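Local atomic coordinates of heavy metal cation tricomponent efflux pump ZneA(CzcA-like) (Cupriavidus metallidurans, PDB entry 4K0J), a protein that acts as a Zn(II)/proton antiporter, probably moving heavy metal cations as the inner-membrane component of a tripartite RND efflux system. Residues C[434-439]-C[924-929]; C[445-450]-C[917-922]; C[869-874]-C[886-891]; C[933-938]-C[952-957]. All coordinates share one frame; numbering follows the deposited sequence.

Three of the contacts join membrane helices on one side of the chain's centre; the fourth, on the same side, joins a helix to a loop. Contacts 1 and 2 are buried and join the same two elements, helix 433-447 and helix 911-939, at places whose centres lie 13 Å apart. Contact 3 packs helix 848-873 against the short helix 884-888 and touches contacts 1 and 2: Leu874 and Ile887 meet Ile929, while Val891 meets Phe921. These three are almost wholly apolar, although contact 3 includes partly exposed residues. Contact 4, touching contact 1 through Ala933 and Pro435, is partly buried and differs in chemistry: indole, amide, carboxylate and two guanidinium groups gather where helix 911-939 nears its end.

Contact 1 (C[434-439]-C[924-929]); sequences RPIFFG and AVLNAI
Residues 434-439 and 924-929 belong to two helices that run nearly antiparallel, their N-to-C directions 157° apart and their local axes 10.0 Å apart, with the CA atoms of Gly439 and Leu926 only 5.4 Å from each other. The glycine presents bare backbone at this point, and two branched side chains of the opposite helix settle on it. Leu926 has its CG anti to the backbone N (chi1 -179°), which sets CG on the side of the facing helix, and the touching atom is Leu926 CD1, 3.7 Å from Gly439 CA. Ile929 reaches the same atom with the end of its longer branch, Ile929 CD1 lying 3.9 Å from Gly439 CA. Its other branch works one turn away, where Ile929 CG2 lies 4.0 Å from Pro435 CB and also rests near the proline carbonyl oxygen. That oxygen already accepts a weak helical bond from Gly439 N, so the methyl meets a carbonyl engaged within its own helix. More loosely, Ile436 CD1 and Leu926 CD1 lie 4.5 Å apart. The patch is plain hydrophobic packing between two predicted transmembrane helices. Around it, helix 399-411 receives Ile436 at Val403 and Leu926 at Asp399, Ile929 leans on Leu874 and on Ile887 of helix 884-888, and Asn927 OD1 is hydrogen-bonded to Thr964 OG1, placing helix 911-939 among several partners of the membrane bundle.

Contact 2 (C[445-450]-C[917-922]); sequences TAYLPL and FIALFG
Ile918 meets the carbonyl oxygen of Ala446 from a helix held by the bond from Phe921 N to Phe917 O, 2.9 Å long, and the same helix presents Ala919 to Tyr447. Across the contact itself the interactions are apolar or van der Waals in kind. Ile918 is the main projection: it points at the facing segment, and its CG2 branch, anti to the backbone N, lies beside Ala446 O. Ile918 CG2 also meets Leu450 CD2 at 4.4 Å and comes within similar range of Tyr447 CA, so one branch lies among three residues of segment 445-450. Tyr447 works alongside it. The phenol reaches over to the next residue of the helix, bringing Tyr447 CZ to 3.7 Å from Ala919 CB, with the hydroxyl end of the ring beside the same methyl. The backbones come nearest at Ala446 and Gly922, whose CA atoms are 6.3 Å apart. Pro449 is the centre of an inverse gamma turn near the C-terminal part of helix 433-447. On the surrounding sides, Tyr447 and Leu450 touch Val468 and Ala465 of helix 463-479, Pro449 rests on Ile862 and Val866 of helix 848-873, and Leu920 and Phe921 lean on helix 891-905, Leu920 also reaching helix 986-997.

Contact 3 (C[869-874]-C[886-891]); sequences LMFVLL and LILMAV
Leu888 is the bump of this interface, and Met870, Phe871 and Leu874 on one side of helix 848-873 form the hollow that takes it. Its two methyls divide the space: Leu888 CD1 enters deeper, 3.8 Å from Phe871 CA and 3.6 Å from Leu874 CD2, with Met870 CG a looser wall at 4.3 Å. Leu888 CD2 turns instead to the aromatic side, meeting Phe871 CD2 at 3.5 Å at the edge of the ring and close to its plane. The phenylalanine and leucine side chains stand roughly perpendicular to each other. Phe871 CG is anti to its backbone N (chi1 -177°), which places CG beside the carbonyl carbon. In the twelve-helix membrane domain of RND transporters such as this one, the pair corresponds to the end of the eighth predicted transmembrane helix and the beginning of the ninth, which turn back on each other. Leu874 supplies a bump in return: its CD2 methyl fits between Leu888 and Ile887, Leu874 CD2 lying 3.8 Å from Ile887 CB and nearly as close to CG2. The two leucines lie side by side, pointing opposite ways. The Ile887 side chain also meets Ala928 and Ile932 of helix 911-939.

Contact 4 (C[933-938]-C[952-957]); sequences ANLNRW and RGAGER
Trp938 and Gly953 form the middle of this contact, the indole lying against the glycine with Trp938 CG 3.5 Å from Gly953 CA. Gly953 N and Arg952 O sit over one face of the ring, displaced toward the rim. Two arginines approach other parts of the indole. Arg952 bends at NE (chi3 64°), and its NH2 comes close to Trp938 CZ3, the guanidinium and ring planes 76° apart. Arg957 NH2 lies at the indole edge, in the ring plane and 3.4 Å from Trp938 NE1; as both are donors, this is proximity without a hydrogen bond. Glu956 OE1 comes no nearer to Trp938 NE1 than 3.8 Å, and its carboxylate may partly offset the positive charge gathered here. Arg957 also crosses Asn934, whose amide nitrogen ND2 lies over a face of the guanidinium, again donor beside donor. Apolar packing adds Leu935 CD1 against Ala954 CB, 3.7 Å apart. The next shell fixes the loop: a type I turn from Ala954 to Arg957 is closed by Arg957 N to Ala954 O (3.1 Å), and Ala954 O accepts a further bond from Tyr510 OH. Arg957 occupies the N-cap position ahead of helix 958-970, so the arrangement is an interhelical connection folded back onto the C-terminal end of helix 911-939, which continues beyond the predicted membrane span.

Contact 1 (C[434-439]-C[924-929])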
loop_
_atom_site.group_PDB
_atom_site.type_symbol
_atom_site.label_atom_id
_atom_site.label_comp_id
_atom_site.label_asym_id
_atom_site.label_seq_id
_atom_site.Cartn_x
_atom_site.Cartn_y
_atom_site.Cartn_z
ATOM N N ARG C 434 -3.640 35.998 33.281
ATOM C CA ARG C 434 -4.418 34.775 33.537
ATOM C C ARG C 434 -5.759 34.673 32.778
ATOM O O ARG C 434 -6.046 33.632 32.168
ATOM C CB ARG C 434 -4.632 34.553 35.044
ATOM C CG ARG C 434 -3.366 34.245 35.830
ATOM C CD ARG C 434 -2.912 32.805 35.643
ATOM N NE ARG C 434 -3.873 31.843 36.182
ATOM C CZ ARG C 434 -3.908 31.450 37.452
ATOM N NH1 ARG C 434 -3.043 31.939 38.326
ATOM N NH2 ARG C 434 -4.815 30.569 37.848
ATOM N N PRO C 435 -6.583 35.744 32.805
ATOM C CA PRO C 435 -7.831 35.665 32.039
ATOM C C PRO C 435 -7.584 35.573 30.535
ATOM O O PRO C 435 -8.477 35.155 29.799
ATOM C CB PRO C 435 -8.531 36.989 32.369
ATOM C CG PRO C 435 -7.918 37.445 33.640
ATOM C CD PRO C 435 -6.497 37.005 33.566
ATOM N N ILE C 436 -6.391 35.960 30.089
ATOM C CA ILE C 436 -6.045 35.891 28.672
ATOM C C ILE C 436 -5.511 34.524 28.254
ATOM O O ILE C 436 -5.947 33.977 27.251
ATOM C CB ILE C 436 -5.068 37.009 28.259
ATOM C CG1 ILE C 436 -5.858 38.264 27.911
ATOM C CG2 ILE C 436 -4.235 36.594 27.058
ATOM C CD1 ILE C 436 -6.986 37.996 26.940
ATOM N N PHE C 437 -4.577 33.969 29.018
ATOM C CA PHE C 437 -4.091 32.626 28.731
ATOM C C PHE C 437 -5.252 31.642 28.828
ATOM O O PHE C 437 -5.485 30.844 27.914
ATOM C CB PHE C 437 -2.968 32.227 29.693
ATOM C CG PHE C 437 -2.230 30.983 29.281
ATOM C CD1 PHE C 437 -1.129 31.060 28.444
ATOM C CD2 PHE C 437 -2.637 29.737 29.728
ATOM C CE1 PHE C 437 -0.449 29.920 28.060
ATOM C CE2 PHE C 437 -1.961 28.593 29.348
ATOM C CZ PHE C 437 -0.866 28.685 28.514
ATOM N N PHE C 438 -6.002 31.717 29.922
ATOM C CA PHE C 438 -7.120 30.797 30.099
ATOM C C PHE C 438 -8.296 31.109 29.177
ATOM O O PHE C 438 -8.952 30.199 28.685
ATOM C CB PHE C 438 -7.548 30.708 31.566
ATOM C CG PHE C 438 -6.633 29.860 32.404
ATOM C CD1 PHE C 438 -5.536 29.235 31.832
ATOM C CD2 PHE C 438 -6.875 29.673 33.752
ATOM C CE1 PHE C 438 -4.691 28.450 32.593
ATOM C CE2 PHE C 438 -6.036 28.887 34.519
ATOM C CZ PHE C 438 -4.942 28.275 33.938
ATOM N N GLY C 439 -8.548 32.389 28.927
ATOM C CA GLY C 439 -9.601 32.778 28.007
ATOM C C GLY C 439 -9.342 32.296 26.588
ATOM O O GLY C 439 -10.250 31.818 25.903
ATOM N N ALA C 924 -17.518 35.621 22.945
ATOM C CA ALA C 924 -18.490 36.012 23.961
ATOM C C ALA C 924 -18.028 35.611 25.362
ATOM O O ALA C 924 -18.010 36.432 26.294
ATOM C CB ALA C 924 -19.847 35.408 23.655
ATOM N N VAL C 925 -17.641 34.346 25.505
ATOM C CA VAL C 925 -17.164 33.848 26.788
ATOM C C VAL C 925 -15.831 34.494 27.161
ATOM O O VAL C 925 -15.477 34.550 28.329
ATOM C CB VAL C 925 -17.037 32.309 26.806
ATOM C CG1 VAL C 925 -15.717 31.871 26.196
ATOM C CG2 VAL C 925 -17.161 31.785 28.225
ATOM N N LEU C 926 -15.099 34.990 26.168
ATOM C CA LEU C 926 -13.865 35.711 26.442
ATOM C C LEU C 926 -14.201 37.028 27.118
ATOM O O LEU C 926 -13.589 37.395 28.122
ATOM C CB LEU C 926 -13.077 35.975 25.159
ATOM C CG LEU C 926 -11.753 36.702 25.413
ATOM C CD1 LEU C 926 -10.826 35.812 26.221
ATOM C CD2 LEU C 926 -11.087 37.139 24.118
ATOM N N ASN C 927 -15.180 37.738 26.564
ATOM C CA ASN C 927 -15.631 38.988 27.169
ATOM C C ASN C 927 -16.188 38.783 28.580
ATOM O O ASN C 927 -15.862 39.541 29.506
ATOM C CB ASN C 927 -16.651 39.695 26.275
ATOM C CG ASN C 927 -15.999 40.433 25.118
ATOM O OD1 ASN C 927 -14.880 40.930 25.238
ATOM N ND2 ASN C 927 -16.697 40.506 23.991
ATOM N N ALA C 928 -17.012 37.750 28.740
ATOM C CA ALA C 928 -17.532 37.396 30.059
ATOM C C ALA C 928 -16.402 37.102 31.051
ATOM O O ALA C 928 -16.425 37.571 32.193
ATOM C CB ALA C 928 -18.472 36.205 29.959
ATOM N N ILE C 929 -15.415 36.329 30.604
ATOM C CA ILE C 929 -14.267 35.979 31.433
ATOM C C ILE C 929 -13.510 37.217 31.878
ATOM O O ILE C 929 -13.242 37.378 33.059
ATOM C CB ILE C 929 -13.296 35.027 30.707
ATOM C CG1 ILE C 929 -13.837 33.598 30.726
ATOM C CG2 ILE C 929 -11.924 35.049 31.366
ATOM C CD1 ILE C 929 -13.063 32.648 29.840
#

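Contact 2 (C[445-450]-C[917-922])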
loop_
_atom_site.group_PDB
_atom_site.type_symbol
_atom_site.label_atom_id
_atom_site.label_comp_id
_atom_site.label_asym_id
_atom_site.label_seq_id
_atom_site.Cartn_x
_atom_site.Cartn_y
_atom_site.Cartn_z
ATOM N N THR C 445 -10.164 25.555 23.006
ATOM C CA THR C 445 -10.855 24.323 23.363
ATOM C C THR C 445 -12.291 24.353 22.847
ATOM O O THR C 445 -12.920 23.309 22.684
ATOM C CB THR C 445 -10.858 24.070 24.886
ATOM O OG1 THR C 445 -11.079 22.678 25.139
ATOM C CG2 THR C 445 -11.953 24.866 25.570
ATOM N N ALA C 446 -12.800 25.553 22.584
ATOM C CA ALA C 446 -14.156 25.712 22.078
ATOM C C ALA C 446 -14.157 25.567 20.568
ATOM O O ALA C 446 -15.057 24.961 19.994
ATOM C CB ALA C 446 -14.725 27.060 22.483
ATOM N N TYR C 447 -13.138 26.128 19.928
ATOM C CA TYR C 447 -12.970 25.970 18.490
ATOM C C TYR C 447 -12.575 24.535 18.169
ATOM O O TYR C 447 -12.651 24.105 17.022
ATOM C CB TYR C 447 -11.889 26.916 17.979
ATOM C CG TYR C 447 -12.394 28.023 17.090
ATOM C CD1 TYR C 447 -12.782 27.765 15.785
ATOM C CD2 TYR C 447 -12.463 29.334 17.547
ATOM C CE1 TYR C 447 -13.237 28.778 14.960
ATOM C CE2 TYR C 447 -12.917 30.354 16.729
ATOM C CZ TYR C 447 -13.300 30.069 15.436
ATOM O OH TYR C 447 -13.750 31.074 14.612
ATOM N N LEU C 448 -12.155 23.805 19.197
ATOM C CA LEU C 448 -11.610 22.462 19.030
ATOM C C LEU C 448 -12.590 21.460 18.407
ATOM O O LEU C 448 -12.327 20.953 17.320
ATOM C CB LEU C 448 -11.033 21.941 20.360
ATOM C CG LEU C 448 -10.039 20.771 20.375
ATOM C CD1 LEU C 448 -10.706 19.420 20.100
ATOM C CD2 LEU C 448 -8.895 21.019 19.400
ATOM N N PRO C 449 -13.723 21.173 19.076
ATOM C CA PRO C 449 -14.521 20.040 18.595
ATOM C C PRO C 449 -15.237 20.273 17.264
ATOM O O PRO C 449 -16.454 20.114 17.189
ATOM C CB PRO C 449 -15.549 19.855 19.707
ATOM C CG PRO C 449 -15.746 21.216 20.241
ATOM C CD PRO C 449 -14.394 21.868 20.192
ATOM N N LEU C 450 -14.492 20.647 16.230
ATOM C CA LEU C 450 -15.025 20.645 14.876
ATOM C C LEU C 450 -14.518 19.395 14.183
ATOM O O LEU C 450 -14.981 19.037 13.102
ATOM C CB LEU C 450 -14.580 21.883 14.098
ATOM C CG LEU C 450 -15.207 23.230 14.457
ATOM C CD1 LEU C 450 -14.752 24.293 13.465
ATOM C CD2 LEU C 450 -16.726 23.139 14.495
ATOM N N PHE C 917 -21.806 29.624 15.488
ATOM C CA PHE C 917 -22.113 29.712 16.915
ATOM C C PHE C 917 -20.946 29.206 17.751
ATOM O O PHE C 917 -20.641 29.761 18.813
ATOM C CB PHE C 917 -23.382 28.925 17.251
ATOM C CG PHE C 917 -24.656 29.657 16.931
ATOM C CD1 PHE C 917 -25.385 29.345 15.796
ATOM C CD2 PHE C 917 -25.119 30.660 17.764
ATOM C CE1 PHE C 917 -26.555 30.018 15.500
ATOM C CE2 PHE C 917 -26.286 31.338 17.473
ATOM C CZ PHE C 917 -27.005 31.015 16.338
ATOM N N ILE C 918 -20.300 28.148 17.266
ATOM C CA ILE C 918 -19.113 27.612 17.925
ATOM C C ILE C 918 -18.044 28.700 18.051
ATOM O O ILE C 918 -17.339 28.790 19.059
ATOM C CB ILE C 918 -18.535 26.413 17.147
ATOM C CG1 ILE C 918 -19.611 25.349 16.925
ATOM C CG2 ILE C 918 -17.335 25.827 17.873
ATOM C CD1 ILE C 918 -20.256 24.859 18.200
ATOM N N ALA C 919 -17.948 29.534 17.021
ATOM C CA ALA C 919 -17.007 30.649 17.007
ATOM C C ALA C 919 -17.437 31.771 17.951
ATOM O O ALA C 919 -16.634 32.278 18.735
ATOM C CB ALA C 919 -16.854 31.185 15.594
ATOM N N LEU C 920 -18.707 32.154 17.856
ATOM C CA LEU C 920 -19.269 33.246 18.647
ATOM C C LEU C 920 -19.118 32.995 20.140
ATOM O O LEU C 920 -18.820 33.914 20.919
ATOM C CB LEU C 920 -20.749 33.423 18.303
ATOM C CG LEU C 920 -21.559 34.462 19.080
ATOM C CD1 LEU C 920 -21.005 35.852 18.851
ATOM C CD2 LEU C 920 -23.021 34.396 18.669
ATOM N N PHE C 921 -19.322 31.741 20.530
ATOM C CA PHE C 921 -19.228 31.355 21.932
ATOM C C PHE C 921 -17.858 31.691 22.514
ATOM O O PHE C 921 -17.751 32.104 23.668
ATOM C CB PHE C 921 -19.535 29.867 22.096
ATOM C CG PHE C 921 -20.971 29.514 21.830
ATOM C CD1 PHE C 921 -21.954 30.490 21.864
ATOM C CD2 PHE C 921 -21.337 28.212 21.546
ATOM C CE1 PHE C 921 -23.271 30.172 21.622
ATOM C CE2 PHE C 921 -22.656 27.888 21.303
ATOM C CZ PHE C 921 -23.624 28.868 21.341
ATOM N N GLY C 922 -16.819 31.527 21.703
ATOM C CA GLY C 922 -15.466 31.823 22.132
ATOM C C GLY C 922 -15.268 33.275 22.524
ATOM O O GLY C 922 -14.888 33.571 23.656
#

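Contact 3 (C[869-874]-C[886-891])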
loop_
_atom_site.group_PDB
_atom_site.type_symbol
_atom_site.label_atom_id
_atom_site.label_comp_id
_atom_site.label_asym_id
_atom_site.label_seq_id
_atom_site.Cartn_x
_atom_site.Cartn_y
_atom_site.Cartn_z
ATOM N N LEU C 869 -15.118 20.447 29.139
ATOM C CA LEU C 869 -13.789 21.043 29.255
ATOM C C LEU C 869 -13.862 22.536 29.559
ATOM O O LEU C 869 -13.082 23.054 30.360
ATOM C CB LEU C 869 -12.985 20.815 27.972
ATOM C CG LEU C 869 -12.713 19.359 27.594
ATOM C CD1 LEU C 869 -11.933 19.281 26.289
ATOM C CD2 LEU C 869 -11.968 18.651 28.715
ATOM N N MET C 870 -14.804 23.219 28.912
ATOM C CA MET C 870 -14.993 24.655 29.096
ATOM C C MET C 870 -15.250 24.997 30.557
ATOM O O MET C 870 -14.717 25.975 31.074
ATOM C CB MET C 870 -16.149 25.157 28.228
ATOM C CG MET C 870 -16.452 26.635 28.382
ATOM S SD MET C 870 -17.778 27.175 27.285
ATOM C CE MET C 870 -17.048 26.848 25.682
ATOM N N PHE C 871 -16.065 24.183 31.216
ATOM C CA PHE C 871 -16.314 24.351 32.640
ATOM C C PHE C 871 -15.080 23.925 33.418
ATOM O O PHE C 871 -14.756 24.507 34.454
ATOM C CB PHE C 871 -17.522 23.522 33.072
ATOM C CG PHE C 871 -17.900 23.696 34.519
ATOM C CD1 PHE C 871 -17.370 22.865 35.493
ATOM C CD2 PHE C 871 -18.798 24.679 34.900
ATOM C CE1 PHE C 871 -17.721 23.019 36.821
ATOM C CE2 PHE C 871 -19.155 24.834 36.227
ATOM C CZ PHE C 871 -18.614 24.006 37.187
ATOM N N VAL C 872 -14.392 22.907 32.907
ATOM C CA VAL C 872 -13.188 22.391 33.550
ATOM C C VAL C 872 -12.061 23.421 33.555
ATOM O O VAL C 872 -11.418 23.641 34.581
ATOM C CB VAL C 872 -12.714 21.080 32.897
ATOM C CG1 VAL C 872 -11.252 20.815 33.218
ATOM C CG2 VAL C 872 -13.573 19.925 33.380
ATOM N N LEU C 873 -11.828 24.054 32.409
ATOM C CA LEU C 873 -10.859 25.143 32.337
ATOM C C LEU C 873 -11.315 26.299 33.220
ATOM O O LEU C 873 -10.517 26.905 33.936
ATOM C CB LEU C 873 -10.682 25.617 30.894
ATOM C CG LEU C 873 -9.949 24.649 29.967
ATOM C CD1 LEU C 873 -9.864 25.213 28.560
ATOM C CD2 LEU C 873 -8.564 24.350 30.511
ATOM N N LEU C 874 -12.612 26.582 33.179
ATOM C CA LEU C 874 -13.191 27.653 33.976
ATOM C C LEU C 874 -13.345 27.272 35.441
ATOM O O LEU C 874 -13.915 28.030 36.222
ATOM C CB LEU C 874 -14.540 28.086 33.402
ATOM C CG LEU C 874 -14.506 29.413 32.644
ATOM C CD1 LEU C 874 -13.319 29.454 31.697
ATOM C CD2 LEU C 874 -15.806 29.644 31.888
ATOM N N LEU C 886 -21.769 30.596 36.181
ATOM C CA LEU C 886 -22.062 32.002 35.944
ATOM C C LEU C 886 -21.521 32.437 34.587
ATOM O O LEU C 886 -22.230 33.059 33.795
ATOM C CB LEU C 886 -21.443 32.852 37.059
ATOM C CG LEU C 886 -21.933 34.286 37.279
ATOM C CD1 LEU C 886 -21.596 34.729 38.696
ATOM C CD2 LEU C 886 -21.331 35.250 36.270
ATOM N N ILE C 887 -20.264 32.102 34.322
ATOM C CA ILE C 887 -19.626 32.492 33.074
ATOM C C ILE C 887 -20.116 31.624 31.924
ATOM O O ILE C 887 -20.264 32.096 30.797
ATOM C CB ILE C 887 -18.095 32.388 33.171
ATOM C CG1 ILE C 887 -17.613 32.874 34.539
ATOM C CG2 ILE C 887 -17.431 33.175 32.042
ATOM C CD1 ILE C 887 -16.108 32.873 34.690
ATOM N N LEU C 888 -20.367 30.351 32.219
ATOM C CA LEU C 888 -20.853 29.405 31.221
ATOM C C LEU C 888 -22.171 29.866 30.614
ATOM O O LEU C 888 -22.421 29.660 29.428
ATOM C CB LEU C 888 -21.030 28.015 31.834
ATOM C CG LEU C 888 -19.976 26.965 31.484
ATOM C CD1 LEU C 888 -18.621 27.338 32.066
ATOM C CD2 LEU C 888 -20.413 25.589 31.963
ATOM N N MET C 889 -23.007 30.500 31.431
ATOM C CA MET C 889 -24.320 30.949 30.974
ATOM C C MET C 889 -24.263 32.247 30.169
ATOM O O MET C 889 -25.234 33.000 30.121
ATOM C CB MET C 889 -25.284 31.097 32.155
ATOM C CG MET C 889 -25.596 29.789 32.866
ATOM S SD MET C 889 -26.190 28.508 31.742
ATOM C CE MET C 889 -26.353 27.122 32.865
ATOM N N ALA C 890 -23.124 32.505 29.538
ATOM C CA ALA C 890 -22.997 33.651 28.651
ATOM C C ALA C 890 -23.359 33.251 27.221
ATOM O O ALA C 890 -23.576 34.105 26.360
ATOM C CB ALA C 890 -21.588 34.218 28.711
ATOM N N VAL C 891 -23.425 31.946 26.974
ATOM C CA VAL C 891 -23.766 31.441 25.645
ATOM C C VAL C 891 -25.171 31.810 25.123
ATOM O O VAL C 891 -25.325 32.074 23.927
ATOM C CB VAL C 891 -23.478 29.912 25.488
ATOM C CG1 VAL C 891 -21.994 29.670 25.256
ATOM C CG2 VAL C 891 -23.965 29.119 26.692
#

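Contact 4 (C[933-938]-C[952-957])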
loop_
_atom_site.group_PDB
_atom_site.type_symbol
_atom_site.label_atom_id
_atom_site.label_comp_id
_atom_site.label_asym_id
_atom_site.label_seq_id
_atom_site.Cartn_x
_atom_site.Cartn_y
_atom_site.Cartn_z
ATOM N N ALA C 933 -13.422 38.370 35.745
ATOM C CA ALA C 933 -12.091 38.251 36.331
ATOM C C ALA C 933 -11.602 39.582 36.889
ATOM O O ALA C 933 -11.214 39.661 38.056
ATOM C CB ALA C 933 -11.101 37.708 35.316
ATOM N N ASN C 934 -11.615 40.623 36.060
ATOM C CA ASN C 934 -11.193 41.942 36.523
ATOM C C ASN C 934 -12.087 42.442 37.652
ATOM O O ASN C 934 -11.642 43.177 38.526
ATOM C CB ASN C 934 -11.144 42.949 35.375
ATOM C CG ASN C 934 -10.032 42.649 34.386
ATOM O OD1 ASN C 934 -9.697 41.490 34.149
ATOM N ND2 ASN C 934 -9.446 43.694 33.816
ATOM N N LEU C 935 -13.346 42.018 37.635
ATOM C CA LEU C 935 -14.284 42.337 38.707
ATOM C C LEU C 935 -13.875 41.652 40.017
ATOM O O LEU C 935 -13.570 42.312 41.024
ATOM C CB LEU C 935 -15.688 41.885 38.294
ATOM C CG LEU C 935 -16.900 42.300 39.123
ATOM C CD1 LEU C 935 -16.969 43.807 39.226
ATOM C CD2 LEU C 935 -18.169 41.753 38.494
ATOM N N ASN C 936 -13.860 40.322 39.974
ATOM C CA ASN C 936 -13.560 39.476 41.126
ATOM C C ASN C 936 -12.171 39.724 41.710
ATOM O O ASN C 936 -11.920 39.435 42.880
ATOM C CB ASN C 936 -13.710 38.001 40.735
ATOM C CG ASN C 936 -13.792 37.079 41.935
ATOM O OD1 ASN C 936 -14.134 37.506 43.037
ATOM N ND2 ASN C 936 -13.484 35.805 41.723
ATOM N N ARG C 937 -11.268 40.252 40.890
ATOM C CA ARG C 937 -9.922 40.585 41.346
ATOM C C ARG C 937 -9.863 42.014 41.873
ATOM O O ARG C 937 -9.120 42.302 42.810
ATOM C CB ARG C 937 -8.897 40.383 40.226
ATOM C CG ARG C 937 -7.472 40.766 40.606
ATOM C CD ARG C 937 -6.976 39.979 41.813
ATOM N NE ARG C 937 -6.653 38.594 41.481
ATOM C CZ ARG C 937 -5.439 38.168 41.148
ATOM N NH1 ARG C 937 -4.424 39.022 41.103
ATOM N NH2 ARG C 937 -5.235 36.890 40.861
ATOM N N TRP C 938 -10.648 42.907 41.272
ATOM C CA TRP C 938 -10.731 44.280 41.756
ATOM C C TRP C 938 -11.254 44.303 43.183
ATOM O O TRP C 938 -10.693 44.978 44.047
ATOM C CB TRP C 938 -11.647 45.127 40.875
ATOM C CG TRP C 938 -10.992 46.359 40.341
ATOM C CD1 TRP C 938 -10.612 46.591 39.052
ATOM C CD2 TRP C 938 -10.630 47.530 41.083
ATOM N NE1 TRP C 938 -10.041 47.836 38.943
ATOM C CE2 TRP C 938 -10.038 48.431 40.177
ATOM C CE3 TRP C 938 -10.748 47.903 42.426
ATOM C CZ2 TRP C 938 -9.566 49.684 40.571
ATOM C CZ3 TRP C 938 -10.278 49.146 42.816
ATOM C CH2 TRP C 938 -9.695 50.021 41.891
ATOM N N ARG C 952 -16.906 49.763 39.739
ATOM C CA ARG C 952 -15.461 49.976 39.798
ATOM C C ARG C 952 -14.691 48.925 38.998
ATOM O O ARG C 952 -14.002 49.251 38.031
ATOM C CB ARG C 952 -14.972 49.997 41.251
ATOM C CG ARG C 952 -15.273 51.294 41.992
ATOM C CD ARG C 952 -15.015 51.167 43.491
ATOM N NE ARG C 952 -13.610 50.919 43.803
ATOM C CZ ARG C 952 -13.121 50.835 45.038
ATOM N NH1 ARG C 952 -13.924 50.981 46.084
ATOM N NH2 ARG C 952 -11.829 50.606 45.228
ATOM N N GLY C 953 -14.810 47.666 39.407
ATOM C CA GLY C 953 -14.114 46.581 38.741
ATOM C C GLY C 953 -14.747 46.177 37.422
ATOM O O GLY C 953 -14.140 45.460 36.625
ATOM N N ALA C 954 -15.971 46.643 37.197
ATOM C CA ALA C 954 -16.710 46.330 35.981
ATOM C C ALA C 954 -16.864 47.568 35.107
ATOM O O ALA C 954 -16.861 47.479 33.878
ATOM C CB ALA C 954 -18.073 45.760 36.329
ATOM N N GLY C 955 -16.997 48.723 35.754
ATOM C CA GLY C 955 -17.204 49.981 35.060
ATOM C C GLY C 955 -16.008 50.431 34.247
ATOM O O GLY C 955 -16.145 51.214 33.306
ATOM N N GLU C 956 -14.830 49.939 34.611
ATOM C CA GLU C 956 -13.605 50.293 33.906
ATOM C C GLU C 956 -13.236 49.242 32.867
ATOM O O GLU C 956 -12.250 49.392 32.145
ATOM C CB GLU C 956 -12.454 50.497 34.891
ATOM C CG GLU C 956 -12.613 51.721 35.779
ATOM C CD GLU C 956 -11.451 51.899 36.732
ATOM O OE1 GLU C 956 -10.683 50.931 36.918
ATOM O OE2 GLU C 956 -11.302 53.005 37.295
ATOM N N ARG C 957 -14.031 48.177 32.799
ATOM C CA ARG C 957 -13.836 47.150 31.784
ATOM C C ARG C 957 -14.722 47.440 30.587
ATOM O O ARG C 957 -14.830 46.629 29.673
ATOM C CB ARG C 957 -14.134 45.759 32.343
ATOM C CG ARG C 957 -13.278 45.398 33.535
ATOM C CD ARG C 957 -11.829 45.782 33.288
ATOM N NE ARG C 957 -11.160 46.204 34.515
ATOM C CZ ARG C 957 -9.913 46.664 34.565
ATOM N NH1 ARG C 957 -9.194 46.755 33.453
ATOM N NH2 ARG C 957 -9.384 47.029 35.725
#